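PDB 1KNV: Bse634I restriction endonuclease from Geobacillus stearothermophilus, which probably cleaves DNA at specific sites as a type II restriction endonuclease of the PDDEXK nuclease clan. Local coordinates for residues F110-R113 / K114-N118; E170-D173 / V174-L178; D154-S158 / E159-P163; N52-K55 / D56-A60. All blocks are in the same frame, centred on the assembly; numbering follows the deposited sequence.

Interaction 1: residues F110-R113 / K114-N118; sequences FDFR and KIFDN
Residues 112-115 form a short 3-10 segment, flanked by Asp111 and Phe116, with Lys114 N bonded to Asp111 O, Ile115 N to Phe112 O and Phe116 N to Arg113 O, each bond reaching three residues back. The first of these, from Lys114 N to Asp111 O, is 2.9 Å long. The turn starts with an Asx turn: Asp111 OD1 accepts from Arg113 N at 2.8 Å, from above the carboxylate plane.

Two side chains then close on the Phe110 ring. Lys114 bends at its third torsion (chi3 67°) and brings CE over one face, 4.0 Å from Phe110 CE1. Ile115 comes to the edge instead, with its CG2 near the ring plane and 3.9 Å from Phe110 CE2. The Lys114 amine ends 3.8 Å from Phe110 CD1, measured from NZ. It gives a hydrogen bond of 2.9 Å from NZ to a water, which also accepts from Asp111 N. Phe112 and Phe116 meet more loosely and obliquely, Phe112 CE1 to Phe116 CZ at 4.4 Å.

The Arg113 guanidinium forms a salt bridge with Glu128 and a hydrogen bond to Thr142. Asn144 holds Phe110 O and Phe112 N. Asp117 is the N-cap of helix 118-131. The Phe112 side chain is about 10 Å from that of Asp146, a residue that binds calcium in this protein.

The apolar part of Lys114 thus covers an aromatic face while its charge stays hydrated. The Asx turn and the three backbone bonds satisfy several polar groups of the turn beside buried rings.

Interaction 2: residues E170-D173 / V174-L178; sequences ENID and VALTL
Ile172 and Leu176 lie side by side and point the same way, one turn apart on the alpha-helix 169-176. The first torsion of Ile172 (chi1 -73°) leaves CG2 anti to the backbone N, leaning along the helix toward Leu176. Its CG2 meets Leu176 CD1 at 3.9 Å. Phe27 of helix 26-33 touches both side chains, and Val81 of helix 68-93 touches Leu176.

Ala175 touches Ala84 and Ile85 of helix 68-93. Its small CB sits 3.4 Å from Asn171 O. Asn171 itself turns to the residues before it, with ND2 bonded to Lys166 O and OD1 taking Thr168 N.

Backbone bonds run from Val174, Ala175 and Leu176 to the carbonyls four residues earlier. The bond from Leu176 N to Ile172 O is bent, and the same N makes a weak second one to Asp173 O.

Asp173 and Thr177 approach each other at a slant on a more exposed side. Asp173 O takes a hydrogen bond from the Thr177 hydroxyl. With a valine in place of Thr177, Asp173 O would probably lose this hydroxyl donor. The Thr177 methyl CG2 lies 3.8 Å from Asp173 OD1. Thr177 OG1, set between its own backbone N and carbonyl carbon (chi1 61°), donates to Asp173 O at 2.8 Å, tilted 35° from the carbonyl plane.

Interaction 3: residues D154-S158 / E159-P163; sequences DLIKS and EYNLP
Lys157 lies across one face of the Tyr160 ring, and this is the tight part of the contact. Its CB stands over the ring centre as a CH-pi contact, 3.9 Å from the centroid and 9° off the normal. Further out, Lys157 CE comes to 3.2 Å from Tyr160 OH. The backbone closes the same 3-10 turn: Tyr160 N bonds Lys157 O at 3.0 Å, and Asn161 N bonds Ser158 O.

The Tyr160 hydroxyl is well supplied with partners. It accepts from a water at 2.8 Å, measured from Tyr160 OH, and that water also donates to Leu155 O at 2.7 Å. Tyr160 OH is bonded to Asp181 as well. The ring packs on Leu100 of strand 99-103 and on Arg91 of helix 68-93, whose guanidinium also bonds Asn161 OD1.

The exposed side is looser. Lys157 bends at chi3 (-63°), and its NZ makes a stretched salt bridge of 3.5 Å to Glu159 OE2. Glu159 folds back so that OE1 lies 3.3 Å from Lys157 CB. Asp181 is a second, weak and distant, ionic partner of Lys157.

A phenylalanine at Tyr160 would probably leave Asp181 and the bridging water without the hydroxyl they share, and Lys157 CE without its contact there. The contact joins the hydrogen-bonded Tyr160 hydroxyl to an ion pair on the exposed side. The Lys157 charge between Glu159 and Asp181 probably helps offset their negative charges.

Interaction 4: residues N52-K55 / D56-A60; sequences NYVK and DVVKA
Tyr53 and Val57 meet with a methyl over a ring. Val57 CG2 lies above one face of the Tyr53 ring as a CH-pi contact, 4.0 Å from the centroid and 16° off the normal. It is shifted toward the rim, and its nearest ring atom is Tyr53 CZ at 3.9 Å. CG is anti to the Tyr53 backbone N (chi1 174°), and the ring stands outward from the helix, with one face turned to Val57. Beside this pair, Val54 CG1 and Val58 CG2 make a looser apolar contact at 4.2 Å.

Both pairs are four residues apart, one turn of the alpha-helix 43-60. The backbone bonds have the same spacing. Asp56 N bonds Asn52 O at 2.7 Å, Val57 N bonds Tyr53 O at 3.0 Å, and Val58 N bonds Val54 O at 2.9 Å. Lys59 N to Lys55 O is longer, at 3.2 Å.

Further out, the Tyr53 hydroxyl is held by Glu32 and Ser8, which probably helps to fix the far end of the ring that Val57 covers. Cys10 and Val11 lie against the valines, so this helix face packs on the start of strand 11-16. Val54 also touches Phe71 and Trp78 of helix 68-93. On the exposed side, Lys55 runs out extended from CG to a salt bridge with Glu51 one turn back, and it makes a cation-pi contact with Phe71.

From the N terminus the order is interaction 4, interaction 1, interaction 3 and interaction 2. Each closes only a helical turn, and none nests in or crosses another. Interaction 4 joins helix 43-60 to strand 11-16 and helix 68-93. Its centre is about 40 Å from that of interaction 1, on the opposite side of the chain centre. Interaction 1 leads from strand 99-103 to helix 118-131. Interactions 3 and 2 follow strand 147-151 and touch: Leu178 CD1 is 3.6 Å from Tyr160 CE2. Both also lean on helix 68-93. Cys186 links interactions 1 and 3, bonding Ile115 and Asp117 and touching Leu155.

Interaction 1: residues F110-R113 / K114-N118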
loop_
_atom_site.group_PDB
_atom_site.type_symbol
_atom_site.label_atom_id
_atom_site.label_comp_id
_atom_site.label_asym_id
_atom_site.label_seq_id
_atom_site.Cartn_x
_atom_site.Cartn_y
_atom_site.Cartn_z
ATOM N N PHE B 110 -10.197 18.816 -25.404
ATOM C CA PHE B 110 -10.372 17.378 -25.482
ATOM C C PHE B 110 -9.547 16.732 -24.386
ATOM O O PHE B 110 -8.329 16.633 -24.514
ATOM C CB PHE B 110 -9.894 16.862 -26.840
ATOM C CG PHE B 110 -10.164 15.393 -27.067
ATOM C CD1 PHE B 110 -11.305 14.977 -27.743
ATOM C CD2 PHE B 110 -9.276 14.428 -26.607
ATOM C CE1 PHE B 110 -11.554 13.629 -27.959
ATOM C CE2 PHE B 110 -9.516 13.077 -26.819
ATOM C CZ PHE B 110 -10.657 12.677 -27.496
ATOM N N ASP B 111 -10.208 16.305 -23.310
ATOM C CA ASP B 111 -9.536 15.641 -22.195
ATOM C C ASP B 111 -8.939 14.347 -22.738
ATOM O O ASP B 111 -9.673 13.477 -23.208
ATOM C CB ASP B 111 -10.549 15.316 -21.106
ATOM C CG ASP B 111 -9.926 14.613 -19.927
ATOM O OD1 ASP B 111 -8.830 14.040 -20.084
ATOM O OD2 ASP B 111 -10.543 14.623 -18.840
ATOM N N PHE B 112 -7.615 14.215 -22.662
ATOM C CA PHE B 112 -6.920 13.030 -23.188
ATOM C C PHE B 112 -7.480 11.725 -22.642
ATOM O O PHE B 112 -7.411 10.689 -23.308
ATOM C CB PHE B 112 -5.412 13.111 -22.894
ATOM C CG PHE B 112 -5.011 12.539 -21.549
ATOM C CD1 PHE B 112 -4.578 11.222 -21.438
ATOM C CD2 PHE B 112 -5.090 13.311 -20.397
ATOM C CE1 PHE B 112 -4.230 10.683 -20.194
ATOM C CE2 PHE B 112 -4.749 12.784 -19.156
ATOM C CZ PHE B 112 -4.316 11.463 -19.054
ATOM N N ARG B 113 -8.026 11.777 -21.429
ATOM C CA ARG B 113 -8.603 10.597 -20.792
ATOM C C ARG B 113 -9.688 9.949 -21.646
ATOM O O ARG B 113 -9.990 8.771 -21.492
ATOM C CB ARG B 113 -9.154 10.972 -19.416
ATOM C CG ARG B 113 -8.040 11.247 -18.422
ATOM C CD ARG B 113 -8.532 11.959 -17.195
ATOM N NE ARG B 113 -9.605 11.236 -16.525
ATOM C CZ ARG B 113 -10.129 11.618 -15.367
ATOM N NH1 ARG B 113 -9.668 12.710 -14.766
ATOM N NH2 ARG B 113 -11.108 10.920 -14.811
ATOM N N LYS B 114 -10.256 10.722 -22.565
ATOM C CA LYS B 114 -11.292 10.217 -23.446
ATOM C C LYS B 114 -10.748 9.236 -24.477
ATOM O O LYS B 114 -11.519 8.633 -25.219
ATOM C CB LYS B 114 -11.998 11.389 -24.129
ATOM C CG LYS B 114 -12.818 12.221 -23.151
ATOM C CD LYS B 114 -13.111 13.613 -23.667
ATOM C CE LYS B 114 -14.019 13.576 -24.863
ATOM N NZ LYS B 114 -14.259 14.950 -25.392
ATOM N N ILE B 115 -9.428 9.065 -24.538
ATOM C CA ILE B 115 -8.867 8.107 -25.490
ATOM C C ILE B 115 -8.937 6.706 -24.893
ATOM O O ILE B 115 -8.826 5.706 -25.598
ATOM C CB ILE B 115 -7.387 8.420 -25.872
ATOM C CG1 ILE B 115 -6.454 8.196 -24.680
ATOM C CG2 ILE B 115 -7.276 9.856 -26.379
ATOM C CD1 ILE B 115 -4.981 8.206 -25.075
ATOM N N PHE B 116 -9.134 6.645 -23.583
ATOM C CA PHE B 116 -9.231 5.377 -22.881
ATOM C C PHE B 116 -10.506 4.621 -23.218
ATOM O O PHE B 116 -11.534 5.229 -23.517
ATOM C CB PHE B 116 -9.189 5.625 -21.378
ATOM C CG PHE B 116 -7.825 5.946 -20.855
ATOM C CD1 PHE B 116 -7.676 6.721 -19.704
ATOM C CD2 PHE B 116 -6.691 5.432 -21.480
ATOM C CE1 PHE B 116 -6.412 6.981 -19.173
ATOM C CE2 PHE B 116 -5.429 5.679 -20.970
ATOM C CZ PHE B 116 -5.285 6.459 -19.807
ATOM N N ASP B 117 -10.437 3.291 -23.166
ATOM C CA ASP B 117 -11.611 2.480 -23.434
ATOM C C ASP B 117 -12.610 2.645 -22.293
ATOM O O ASP B 117 -12.306 3.221 -21.239
ATOM C CB ASP B 117 -11.231 0.999 -23.638
ATOM C CG ASP B 117 -10.409 0.410 -22.492
ATOM O OD1 ASP B 117 -9.741 -0.618 -22.726
ATOM O OD2 ASP B 117 -10.424 0.931 -21.361
ATOM N N ASN B 118 -13.813 2.150 -22.503
ATOM C CA ASN B 118 -14.856 2.264 -21.503
ATOM C C ASN B 118 -14.504 1.674 -20.129
ATOM O O ASN B 118 -14.766 2.290 -19.095
ATOM C CB ASN B 118 -16.130 1.613 -22.042
ATOM C CG ASN B 118 -17.254 1.652 -21.051
ATOM O OD1 ASN B 118 -17.714 2.729 -20.648
ATOM N ND2 ASN B 118 -17.705 0.472 -20.637
HETATM O O HOH W 1 -13.447 16.812 -23.319
#

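Interaction 2: residues E170-D173 / V174-L178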
loop_
_atom_site.group_PDB
_atom_site.type_symbol
_atom_site.label_atom_id
_atom_site.label_comp_id
_atom_site.label_asym_id
_atom_site.label_seq_id
_atom_site.Cartn_x
_atom_site.Cartn_y
_atom_site.Cartn_z
ATOM N N GLU B 170 -5.030 20.375 -45.136
ATOM C CA GLU B 170 -5.425 19.009 -44.861
ATOM C C GLU B 170 -4.475 18.185 -43.978
ATOM O O GLU B 170 -4.916 17.602 -42.985
ATOM C CB GLU B 170 -5.686 18.269 -46.168
ATOM C CG GLU B 170 -6.401 16.938 -45.988
ATOM C CD GLU B 170 -6.612 16.207 -47.308
ATOM O OE1 GLU B 170 -6.528 16.861 -48.373
ATOM O OE2 GLU B 170 -6.872 14.982 -47.288
ATOM N N ASN B 171 -3.188 18.118 -44.306
ATOM C CA ASN B 171 -2.325 17.310 -43.460
ATOM C C ASN B 171 -2.061 17.963 -42.101
ATOM O O ASN B 171 -1.728 17.278 -41.133
ATOM C CB ASN B 171 -1.020 16.905 -44.179
ATOM C CG ASN B 171 -0.171 18.075 -44.590
ATOM O OD1 ASN B 171 -0.367 19.190 -44.125
ATOM N ND2 ASN B 171 0.804 17.820 -45.461
ATOM N N ILE B 172 -2.240 19.278 -42.015
ATOM C CA ILE B 172 -2.069 19.969 -40.742
ATOM C C ILE B 172 -3.263 19.622 -39.849
ATOM O O ILE B 172 -3.103 19.302 -38.676
ATOM C CB ILE B 172 -2.020 21.490 -40.918
ATOM C CG1 ILE B 172 -0.693 21.896 -41.541
ATOM C CG2 ILE B 172 -2.178 22.179 -39.573
ATOM C CD1 ILE B 172 -0.547 23.388 -41.715
ATOM N N ASP B 173 -4.462 19.683 -40.418
ATOM C CA ASP B 173 -5.677 19.363 -39.678
ATOM C C ASP B 173 -5.627 17.908 -39.187
ATOM O O ASP B 173 -6.012 17.604 -38.058
ATOM C CB ASP B 173 -6.906 19.589 -40.577
ATOM C CG ASP B 173 -8.213 19.162 -39.912
ATOM O OD1 ASP B 173 -8.593 19.778 -38.895
ATOM O OD2 ASP B 173 -8.859 18.204 -40.402
ATOM N N VAL B 174 -5.145 17.008 -40.034
ATOM C CA VAL B 174 -5.056 15.604 -39.661
ATOM C C VAL B 174 -4.076 15.393 -38.506
ATOM O O VAL B 174 -4.316 14.575 -37.612
ATOM C CB VAL B 174 -4.621 14.748 -40.866
ATOM C CG1 VAL B 174 -4.205 13.363 -40.414
ATOM C CG2 VAL B 174 -5.767 14.632 -41.839
ATOM N N ALA B 175 -2.972 16.133 -38.523
ATOM C CA ALA B 175 -1.960 16.012 -37.480
ATOM C C ALA B 175 -2.444 16.576 -36.143
ATOM O O ALA B 175 -2.018 16.126 -35.081
ATOM C CB ALA B 175 -0.680 16.723 -37.914
ATOM N N LEU B 176 -3.347 17.549 -36.199
ATOM C CA LEU B 176 -3.852 18.183 -34.988
ATOM C C LEU B 176 -5.147 17.600 -34.425
ATOM O O LEU B 176 -5.608 18.037 -33.368
ATOM C CB LEU B 176 -4.035 19.688 -35.230
ATOM C CG LEU B 176 -2.773 20.510 -35.538
ATOM C CD1 LEU B 176 -3.156 21.960 -35.808
ATOM C CD2 LEU B 176 -1.795 20.424 -34.360
ATOM N N THR B 177 -5.735 16.626 -35.116
ATOM C CA THR B 177 -6.982 16.010 -34.655
ATOM C C THR B 177 -6.841 14.504 -34.623
ATOM O O THR B 177 -7.830 13.785 -34.663
ATOM C CB THR B 177 -8.170 16.343 -35.583
ATOM O OG1 THR B 177 -7.903 15.851 -36.905
ATOM C CG2 THR B 177 -8.408 17.848 -35.633
ATOM N N LEU B 178 -5.605 14.031 -34.547
ATOM C CA LEU B 178 -5.326 12.604 -34.524
ATOM C C LEU B 178 -5.963 11.926 -33.306
ATOM O O LEU B 178 -6.435 10.799 -33.384
ATOM C CB LEU B 178 -3.809 12.403 -34.532
ATOM C CG LEU B 178 -3.188 11.046 -34.845
ATOM C CD1 LEU B 178 -3.706 10.491 -36.167
ATOM C CD2 LEU B 178 -1.687 11.235 -34.896
#

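Interaction 3: residues D154-S158 / E159-P163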
loop_
_atom_site.group_PDB
_atom_site.type_symbol
_atom_site.label_atom_id
_atom_site.label_comp_id
_atom_site.label_asym_id
_atom_site.label_seq_id
_atom_site.Cartn_x
_atom_site.Cartn_y
_atom_site.Cartn_z
ATOM N N ASP B 154 -3.339 -2.186 -33.166
ATOM C CA ASP B 154 -4.652 -2.086 -33.778
ATOM C C ASP B 154 -5.175 -0.667 -33.988
ATOM O O ASP B 154 -6.248 -0.485 -34.557
ATOM C CB ASP B 154 -5.668 -2.908 -32.974
ATOM C CG ASP B 154 -6.085 -2.234 -31.684
ATOM O OD1 ASP B 154 -5.577 -1.136 -31.381
ATOM O OD2 ASP B 154 -6.930 -2.801 -30.966
ATOM N N LEU B 155 -4.433 0.340 -33.538
ATOM C CA LEU B 155 -4.862 1.731 -33.708
ATOM C C LEU B 155 -4.285 2.351 -34.980
ATOM O O LEU B 155 -4.684 3.448 -35.383
ATOM C CB LEU B 155 -4.406 2.583 -32.517
ATOM C CG LEU B 155 -5.004 2.290 -31.150
ATOM C CD1 LEU B 155 -4.421 3.256 -30.135
ATOM C CD2 LEU B 155 -6.501 2.440 -31.207
ATOM N N ILE B 156 -3.348 1.641 -35.602
ATOM C CA ILE B 156 -2.661 2.121 -36.794
ATOM C C ILE B 156 -3.402 1.974 -38.121
ATOM O O ILE B 156 -3.774 0.873 -38.519
ATOM C CB ILE B 156 -1.288 1.435 -36.912
ATOM C CG1 ILE B 156 -0.547 1.539 -35.571
ATOM C CG2 ILE B 156 -0.473 2.064 -38.048
ATOM C CD1 ILE B 156 -0.305 2.940 -35.094
ATOM N N LYS B 157 -3.614 3.104 -38.794
ATOM C CA LYS B 157 -4.275 3.131 -40.093
ATOM C C LYS B 157 -3.190 3.385 -41.136
ATOM O O LYS B 157 -2.230 4.119 -40.875
ATOM C CB LYS B 157 -5.318 4.250 -40.139
ATOM C CG LYS B 157 -6.374 4.130 -39.053
ATOM C CD LYS B 157 -7.646 4.909 -39.371
ATOM C CE LYS B 157 -7.404 6.405 -39.462
ATOM N NZ LYS B 157 -8.661 7.159 -39.789
ATOM N N SER B 158 -3.333 2.775 -42.311
ATOM C CA SER B 158 -2.352 2.935 -43.384
ATOM C C SER B 158 -2.074 4.398 -43.749
ATOM O O SER B 158 -0.957 4.734 -44.151
ATOM C CB SER B 158 -2.808 2.181 -44.639
ATOM O OG SER B 158 -3.869 2.860 -45.298
ATOM N N GLU B 159 -3.076 5.266 -43.610
ATOM C CA GLU B 159 -2.902 6.678 -43.939
ATOM C C GLU B 159 -1.830 7.347 -43.098
ATOM O O GLU B 159 -1.206 8.314 -43.539
ATOM C CB GLU B 159 -4.193 7.465 -43.734
ATOM C CG GLU B 159 -5.400 6.917 -44.418
ATOM C CD GLU B 159 -6.235 6.111 -43.474
ATOM O OE1 GLU B 159 -5.971 4.897 -43.327
ATOM O OE2 GLU B 159 -7.144 6.704 -42.858
ATOM N N TYR B 160 -1.645 6.852 -41.878
ATOM C CA TYR B 160 -0.658 7.410 -40.957
ATOM C C TYR B 160 0.747 7.167 -41.462
ATOM O O TYR B 160 1.688 7.846 -41.050
ATOM C CB TYR B 160 -0.762 6.754 -39.580
ATOM C CG TYR B 160 -2.080 6.910 -38.863
ATOM C CD1 TYR B 160 -2.360 6.145 -37.728
ATOM C CD2 TYR B 160 -3.052 7.799 -39.317
ATOM C CE1 TYR B 160 -3.575 6.255 -37.065
ATOM C CE2 TYR B 160 -4.276 7.919 -38.657
ATOM C CZ TYR B 160 -4.529 7.140 -37.529
ATOM O OH TYR B 160 -5.730 7.244 -36.865
ATOM N N ASN B 161 0.882 6.185 -42.345
ATOM C CA ASN B 161 2.179 5.815 -42.874
ATOM C C ASN B 161 2.657 6.571 -44.094
ATOM O O ASN B 161 3.640 6.182 -44.713
ATOM C CB ASN B 161 2.207 4.319 -43.140
ATOM C CG ASN B 161 2.085 3.513 -41.861
ATOM O OD1 ASN B 161 2.763 3.804 -40.873
ATOM N ND2 ASN B 161 1.225 2.497 -41.870
ATOM N N LEU B 162 1.967 7.652 -44.439
ATOM C CA LEU B 162 2.365 8.487 -45.567
ATOM C C LEU B 162 3.015 9.722 -44.954
ATOM O O LEU B 162 2.383 10.447 -44.174
ATOM C CB LEU B 162 1.149 8.906 -46.393
ATOM C CG LEU B 162 0.315 7.777 -47.002
ATOM C CD1 LEU B 162 -0.942 8.383 -47.614
ATOM C CD2 LEU B 162 1.130 7.001 -48.048
ATOM N N PRO B 163 4.293 9.975 -45.282
ATOM C CA PRO B 163 4.916 11.158 -44.686
ATOM C C PRO B 163 4.349 12.484 -45.180
ATOM O O PRO B 163 3.593 12.536 -46.150
ATOM C CB PRO B 163 6.410 10.968 -44.989
ATOM C CG PRO B 163 6.440 10.138 -46.227
ATOM C CD PRO B 163 5.254 9.191 -46.084
HETATM O O HOH W 2 -6.726 5.271 -35.166
#

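Interaction 4: residues N52-K55 / D56-A60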
loop_
_atom_site.group_PDB
_atom_site.type_symbol
_atom_site.label_atom_id
_atom_site.label_comp_id
_atom_site.label_asym_id
_atom_site.label_seq_id
_atom_site.Cartn_x
_atom_site.Cartn_y
_atom_site.Cartn_z
ATOM N N ASN B 52 8.202 37.265 -38.962
ATOM C CA ASN B 52 8.606 38.346 -39.842
ATOM C C ASN B 52 7.788 38.313 -41.120
ATOM O O ASN B 52 7.414 39.357 -41.655
ATOM C CB ASN B 52 10.084 38.234 -40.173
ATOM C CG ASN B 52 10.948 38.281 -38.942
ATOM O OD1 ASN B 52 10.639 38.995 -37.988
ATOM N ND2 ASN B 52 12.044 37.531 -38.956
ATOM N N TYR B 53 7.502 37.115 -41.613
ATOM C CA TYR B 53 6.707 37.006 -42.820
ATOM C C TYR B 53 5.364 37.682 -42.614
ATOM O O TYR B 53 4.934 38.488 -43.431
ATOM C CB TYR B 53 6.455 35.559 -43.177
ATOM C CG TYR B 53 5.504 35.417 -44.338
ATOM C CD1 TYR B 53 5.889 35.777 -45.629
ATOM C CD2 TYR B 53 4.229 34.897 -44.153
ATOM C CE1 TYR B 53 5.023 35.612 -46.709
ATOM C CE2 TYR B 53 3.355 34.729 -45.223
ATOM C CZ TYR B 53 3.759 35.083 -46.497
ATOM O OH TYR B 53 2.908 34.880 -47.556
ATOM N N VAL B 54 4.688 37.331 -41.528
ATOM C CA VAL B 54 3.393 37.931 -41.237
ATOM C C VAL B 54 3.572 39.437 -41.030
ATOM O O VAL B 54 2.713 40.234 -41.409
ATOM C CB VAL B 54 2.749 37.292 -39.978
ATOM C CG1 VAL B 54 1.493 38.056 -39.575
ATOM C CG2 VAL B 54 2.402 35.834 -40.266
ATOM N N LYS B 55 4.694 39.822 -40.434
ATOM C CA LYS B 55 4.961 41.235 -40.208
ATOM C C LYS B 55 5.176 41.983 -41.530
ATOM O O LYS B 55 4.788 43.145 -41.656
ATOM C CB LYS B 55 6.171 41.405 -39.285
ATOM C CG LYS B 55 5.885 41.016 -37.839
ATOM C CD LYS B 55 7.084 41.285 -36.943
ATOM C CE LYS B 55 6.742 41.083 -35.476
ATOM N NZ LYS B 55 7.903 41.370 -34.588
ATOM N N ASP B 56 5.785 41.325 -42.512
ATOM C CA ASP B 56 5.991 41.959 -43.803
ATOM C C ASP B 56 4.650 42.094 -44.503
ATOM O O ASP B 56 4.376 43.117 -45.128
ATOM C CB ASP B 56 6.944 41.148 -44.683
ATOM C CG ASP B 56 8.371 41.192 -44.188
ATOM O OD1 ASP B 56 8.711 42.132 -43.436
ATOM O OD2 ASP B 56 9.156 40.297 -44.561
ATOM N N VAL B 57 3.811 41.070 -44.395
ATOM C CA VAL B 57 2.492 41.101 -45.024
ATOM C C VAL B 57 1.600 42.194 -44.425
ATOM O O VAL B 57 0.822 42.834 -45.131
ATOM C CB VAL B 57 1.793 39.738 -44.889
ATOM C CG1 VAL B 57 0.342 39.837 -45.351
ATOM C CG2 VAL B 57 2.549 38.698 -45.709
ATOM N N VAL B 58 1.705 42.402 -43.120
ATOM C CA VAL B 58 0.914 43.437 -42.469
ATOM C C VAL B 58 1.317 44.794 -43.039
ATOM O O VAL B 58 0.467 45.626 -43.358
ATOM C CB VAL B 58 1.159 43.466 -40.944
ATOM C CG1 VAL B 58 0.415 44.632 -40.324
ATOM C CG2 VAL B 58 0.704 42.164 -40.313
ATOM N N LYS B 59 2.626 45.002 -43.169
ATOM C CA LYS B 59 3.165 46.254 -43.676
ATOM C C LYS B 59 2.789 46.503 -45.124
ATOM O O LYS B 59 2.411 47.615 -45.477
ATOM C CB LYS B 59 4.688 46.283 -43.517
ATOM C CG LYS B 59 5.294 47.646 -43.822
ATOM C CD LYS B 59 6.766 47.751 -43.430
ATOM C CE LYS B 59 7.329 49.118 -43.837
ATOM N NZ LYS B 59 8.767 49.347 -43.457
ATOM N N ALA B 60 2.881 45.475 -45.963
ATOM C CA ALA B 60 2.541 45.621 -47.377
ATOM C C ALA B 60 1.055 45.883 -47.569
ATOM O O ALA B 60 0.639 46.359 -48.619
ATOM C CB ALA B 60 2.945 44.376 -48.153
#